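Local structure of methyltransferase WBDD (Escherichia coli, 4AZS) at residues P36-D39 with G40-A43; V447-N451 with F452-L456. The protein is a bifunctional kinase and methyltransferase that regulates O-antigen chain length in E. coli O9a and binds S-adenosylmethionine and adenosine monophosphate. All coordinates share one frame; numbering follows the deposited sequence.

Interaction 1: P36-D39 with G40-A43; sequences PEWD and GDAA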
loop_
_atom_site.group_PDB
_atom_site.type_symbol
_atom_site.label_atom_id
_atom_site.label_comp_id
_atom_site.label_asym_id
_atom_site.label_seq_id
_atom_site.Cartn_x
_atom_site.Cartn_y
_atom_site.Cartn_z
ATOM N N PRO A 36 -24.246 48.920 18.390
ATOM C CA PRO A 36 -23.888 48.283 19.642
ATOM C C PRO A 36 -24.866 47.201 20.126
ATOM O O PRO A 36 -24.549 46.474 21.049
ATOM C CB PRO A 36 -23.820 49.449 20.616
ATOM C CG PRO A 36 -24.708 50.495 20.029
ATOM C CD PRO A 36 -24.593 50.343 18.546
ATOM N N GLU A 37 -26.017 47.069 19.492
ATOM C CA GLU A 37 -26.962 46.021 19.844
ATOM C C GLU A 37 -26.384 44.609 19.655
ATOM O O GLU A 37 -26.922 43.704 20.240
ATOM C CB GLU A 37 -28.260 46.158 19.087
ATOM C CG GLU A 37 -28.181 46.001 17.568
ATOM C CD GLU A 37 -27.983 47.343 16.820
ATOM O OE1 GLU A 37 -27.344 48.257 17.371
ATOM O OE2 GLU A 37 -28.457 47.504 15.668
ATOM N N TRP A 38 -25.313 44.451 18.854
ATOM C CA TRP A 38 -24.629 43.170 18.687
ATOM C C TRP A 38 -23.340 43.050 19.444
ATOM O O TRP A 38 -22.650 42.058 19.279
ATOM C CB TRP A 38 -24.366 42.893 17.201
ATOM C CG TRP A 38 -25.645 42.668 16.476
ATOM C CD1 TRP A 38 -26.556 41.630 16.681
ATOM C CD2 TRP A 38 -26.251 43.508 15.436
ATOM N NE1 TRP A 38 -27.641 41.775 15.853
ATOM C CE2 TRP A 38 -27.512 42.879 15.079
ATOM C CE3 TRP A 38 -25.896 44.667 14.815
ATOM C CZ2 TRP A 38 -28.365 43.427 14.138
ATOM C CZ3 TRP A 38 -26.736 45.181 13.837
ATOM C CH2 TRP A 38 -27.946 44.578 13.514
ATOM N N ASP A 39 -23.019 43.995 20.327
ATOM C CA ASP A 39 -21.697 43.997 20.997
ATOM C C ASP A 39 -21.588 42.808 21.942
ATOM O O ASP A 39 -20.514 42.236 22.112
ATOM C CB ASP A 39 -21.441 45.273 21.817
ATOM C CG ASP A 39 -21.172 46.492 20.968
ATOM O OD1 ASP A 39 -21.093 46.404 19.718
ATOM O OD2 ASP A 39 -21.052 47.581 21.570
ATOM N N GLY A 40 -22.703 42.477 22.579
ATOM C CA GLY A 40 -22.770 41.297 23.427
ATOM C C GLY A 40 -22.588 40.008 22.649
ATOM O O GLY A 40 -22.141 39.022 23.213
ATOM N N ASP A 41 -22.967 40.006 21.370
ATOM C CA ASP A 41 -22.843 38.812 20.516
ATOM C C ASP A 41 -21.458 38.659 19.894
ATOM O O ASP A 41 -21.127 37.573 19.458
ATOM C CB ASP A 41 -23.838 38.871 19.361
ATOM C CG ASP A 41 -25.284 38.885 19.834
ATOM O OD1 ASP A 41 -25.618 38.191 20.787
ATOM O OD2 ASP A 41 -26.097 39.622 19.272
ATOM N N ALA A 42 -20.697 39.755 19.752
ATOM C CA ALA A 42 -19.414 39.708 19.063
ATOM C C ALA A 42 -18.402 38.819 19.834
ATOM O O ALA A 42 -18.257 38.930 21.042
ATOM C CB ALA A 42 -18.842 41.107 18.880
ATOM N N ALA A 43 -17.684 37.972 19.106
ATOM C CA ALA A 43 -16.634 37.141 19.725
ATOM C C ALA A 43 -15.544 37.974 20.325
ATOM O O ALA A 43 -15.064 37.655 21.395
ATOM C CB ALA A 43 -16.077 36.140 18.743
HETATM O O HOH W 1 -24.670 45.015 23.403
HETATM O O HOH W 2 -18.548 40.592 23.084
#
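W38 and D41 both hold CG beside the backbone N and opposite the carbonyl carbon (chi1 -67° and -62°), and with these torsions the indole and the carboxylate converge on the same side of a tight turn. The carboxylate comes to the edge of the ring, in its plane: D41 OD2 lies 3.3 Å from W38 CD1, the carbon next to the indole nitrogen, whose polarised C-H probably suits a carboxylate oxygen. The planes are 42° apart and the oxygen sits at the ring edge, so the pair is no stack. E37 covers one face of the same ring, its CG 3.7 Å above the ring plane, over the centre, while its OE2 is hydrogen-bonded to H35. Outside the turn, the tryptophan packs on L18, N19 and V22 of the preceding helix 18-24, a fitting place for a broad apolar side chain. Between these side chains the backbone winds tightly. W38 O takes two weak bonds, from D41 N at 2.9 Å and A42 N at 3.1 Å. Small A42 brings its CB within 3.8 Å of D39 O, and G40 adds no bulk at this exposed bend. A water accepts weakly from G40 N and donates to P36 O. Successive type I-like turns thus prolong the short 3-10 segment 36-38, forming a surface loop beside the methyltransferase's cofactor site, with the A42 side chain about 9 Å from bound S-adenosylmethionine.

Interaction 2: V447-N451 with F452-L456; sequences VERWN and FVLLL. Unlike the reference sequence in segment 452-456: V453 (reference Ala).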
loop_
_atom_site.group_PDB
_atom_site.type_symbol
_atom_site.label_atom_id
_atom_site.label_comp_id
_atom_site.label_asym_id
_atom_site.label_seq_id
_atom_site.Cartn_x
_atom_site.Cartn_y
_atom_site.Cartn_z
ATOM N N VAL A 447 54.355 45.893 36.155
ATOM C CA VAL A 447 53.008 45.696 35.729
ATOM C C VAL A 447 52.076 46.769 36.286
ATOM O O VAL A 447 51.167 47.174 35.587
ATOM C CB VAL A 447 52.565 44.263 36.081
ATOM C CG1 VAL A 447 51.067 44.127 36.205
ATOM C CG2 VAL A 447 53.089 43.355 34.989
ATOM N N GLU A 448 52.325 47.244 37.507
ATOM C CA GLU A 448 51.526 48.341 38.043
ATOM C C GLU A 448 51.608 49.561 37.135
ATOM O O GLU A 448 50.831 50.461 37.306
ATOM C CB GLU A 448 51.959 48.744 39.461
ATOM C CG GLU A 448 53.361 49.372 39.554
ATOM C CD GLU A 448 53.818 49.627 40.993
ATOM O OE1 GLU A 448 52.978 49.607 41.919
ATOM O OE2 GLU A 448 55.033 49.848 41.211
ATOM N N ARG A 449 52.554 49.618 36.200
ATOM C CA ARG A 449 52.672 50.785 35.322
ATOM C C ARG A 449 52.001 50.608 33.970
ATOM O O ARG A 449 51.988 51.544 33.178
ATOM C CB ARG A 449 54.149 51.201 35.139
ATOM C CG ARG A 449 54.694 51.902 36.359
ATOM C CD ARG A 449 56.170 52.281 36.286
ATOM N NE ARG A 449 56.514 53.032 35.080
ATOM C CZ ARG A 449 56.596 54.372 34.962
ATOM N NH1 ARG A 449 56.329 55.187 35.989
ATOM N NH2 ARG A 449 56.952 54.913 33.783
ATOM N N TRP A 450 51.417 49.436 33.704
ATOM C CA TRP A 450 50.772 49.180 32.417
ATOM C C TRP A 450 49.444 49.903 32.355
ATOM O O TRP A 450 48.588 49.696 33.227
ATOM C CB TRP A 450 50.493 47.709 32.212
ATOM C CG TRP A 450 51.690 46.867 31.937
ATOM C CD1 TRP A 450 52.985 47.091 32.331
ATOM C CD2 TRP A 450 51.721 45.590 31.215
ATOM N NE1 TRP A 450 53.786 46.079 31.914
ATOM C CE2 TRP A 450 53.093 45.139 31.258
ATOM C CE3 TRP A 450 50.770 44.800 30.579
ATOM C CZ2 TRP A 450 53.496 43.960 30.660
ATOM C CZ3 TRP A 450 51.177 43.601 30.003
ATOM C CH2 TRP A 450 52.512 43.201 30.020
ATOM N N ASN A 451 49.275 50.772 31.360
ATOM C CA ASN A 451 47.986 51.490 31.152
ATOM C C ASN A 451 48.045 52.159 29.821
ATOM O O ASN A 451 49.053 52.014 29.119
ATOM C CB ASN A 451 47.697 52.493 32.263
ATOM C CG ASN A 451 48.721 53.602 32.332
ATOM O OD1 ASN A 451 49.186 54.097 31.328
ATOM N ND2 ASN A 451 49.079 53.986 33.527
ATOM N N PHE A 452 46.941 52.787 29.401
ATOM C CA PHE A 452 46.879 53.223 27.996
ATOM C C PHE A 452 47.634 54.494 27.746
ATOM O O PHE A 452 48.118 54.689 26.662
ATOM C CB PHE A 452 45.456 53.276 27.475
ATOM C CG PHE A 452 44.897 51.921 27.172
ATOM C CD1 PHE A 452 45.090 51.343 25.929
ATOM C CD2 PHE A 452 44.248 51.188 28.158
ATOM C CE1 PHE A 452 44.574 50.078 25.651
ATOM C CE2 PHE A 452 43.712 49.923 27.877
ATOM C CZ PHE A 452 43.891 49.371 26.627
ATOM N N VAL A 453 47.817 55.303 28.769
ATOM C CA VAL A 453 48.688 56.461 28.688
ATOM C C VAL A 453 50.117 56.042 28.389
ATOM O O VAL A 453 50.791 56.630 27.527
ATOM C CB VAL A 453 48.630 57.255 29.983
ATOM C CG1 VAL A 453 49.739 58.296 30.018
ATOM C CG2 VAL A 453 47.259 57.935 30.084
ATOM N N LEU A 454 50.555 54.965 29.042
ATOM C CA LEU A 454 51.922 54.437 28.807
ATOM C C LEU A 454 52.051 53.811 27.435
ATOM O O LEU A 454 53.052 53.999 26.726
ATOM C CB LEU A 454 52.315 53.411 29.897
ATOM C CG LEU A 454 53.775 52.881 29.808
ATOM C CD1 LEU A 454 54.655 53.295 30.989
ATOM C CD2 LEU A 454 53.630 51.386 29.784
ATOM N N LEU A 455 51.051 53.032 27.077
ATOM C CA LEU A 455 51.016 52.388 25.773
ATOM C C LEU A 455 51.121 53.425 24.664
ATOM O O LEU A 455 51.886 53.237 23.699
ATOM C CB LEU A 455 49.716 51.607 25.626
ATOM C CG LEU A 455 49.678 50.304 24.850
ATOM C CD1 LEU A 455 50.770 49.387 25.306
ATOM C CD2 LEU A 455 48.354 49.589 25.053
ATOM N N LEU A 456 50.363 54.518 24.804
ATOM C CA LEU A 456 50.388 55.585 23.810
ATOM C C LEU A 456 51.745 56.276 23.789
ATOM O O LEU A 456 52.320 56.497 22.731
ATOM C CB LEU A 456 49.266 56.599 24.064
ATOM C CG LEU A 456 49.409 57.872 23.226
ATOM C CD1 LEU A 456 49.286 57.563 21.735
ATOM C CD2 LEU A 456 48.400 58.925 23.635
#
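N451 and L454 meet at an N-cap, the start of helix 452-460, where the asparagine side chain reaches forward over the first turn. Its CG sits in the crowded position between backbone N and carbonyl carbon (chi1 63°), and this brings OD1 to the amide of L454. The bond from L454 N to N451 OD1 is 2.8 Å long, and the donor nitrogen lies almost on the extension of the side-chain C=O (C=O...N 172°). Asparagine suits the place because its short amide carries an acceptor at just this reach. The other early N-H groups of the helix are served too: E356 of helix 341-357 accepts from F452 N and V453 N, and its negative charge would probably be welcome at the positive end of the helix dipole.

L454 points from the helix toward the preceding loop, its CG extended away from its own backbone N. There it crosses R449 at about a right angle, CD1 lying 4.0 Å from R449 NH2, oblique to the guanidinium. R449 NE is also in a salt bridge with E445, which helps to fix the arginine where L454 crosses it. F452 turns away and packs on L352 of helix 341-357, while L455 meets F403 and F404 of helix 397-410, as large apolar residues should on a buried side. The main-chain carbonyl of N451 begins the regular helical pattern, L455 N donating to N451 O at 3.0 Å with an N-H...O angle of 162°.

From the N terminus, interaction 1 comes first, turning the chain between helix 18-24 and helix 47-64 at the methyltransferase end. Interaction 2 follows some four hundred residues later, where the loop after helix 435-443 enters helix 452-460, packed on helices 341-357 and 397-410, probably part of the helical C-terminal lobe of the kinase. Each closes only its own short turn; the two stand in series, neither nesting nor crossing. The centres of interaction 1 and interaction 2 are about 74 Å apart, on opposite sides of the chain's centre. Both lie near subunit boundaries: A43 packs on P213 of a second subunit, and V447 on A474 of a third.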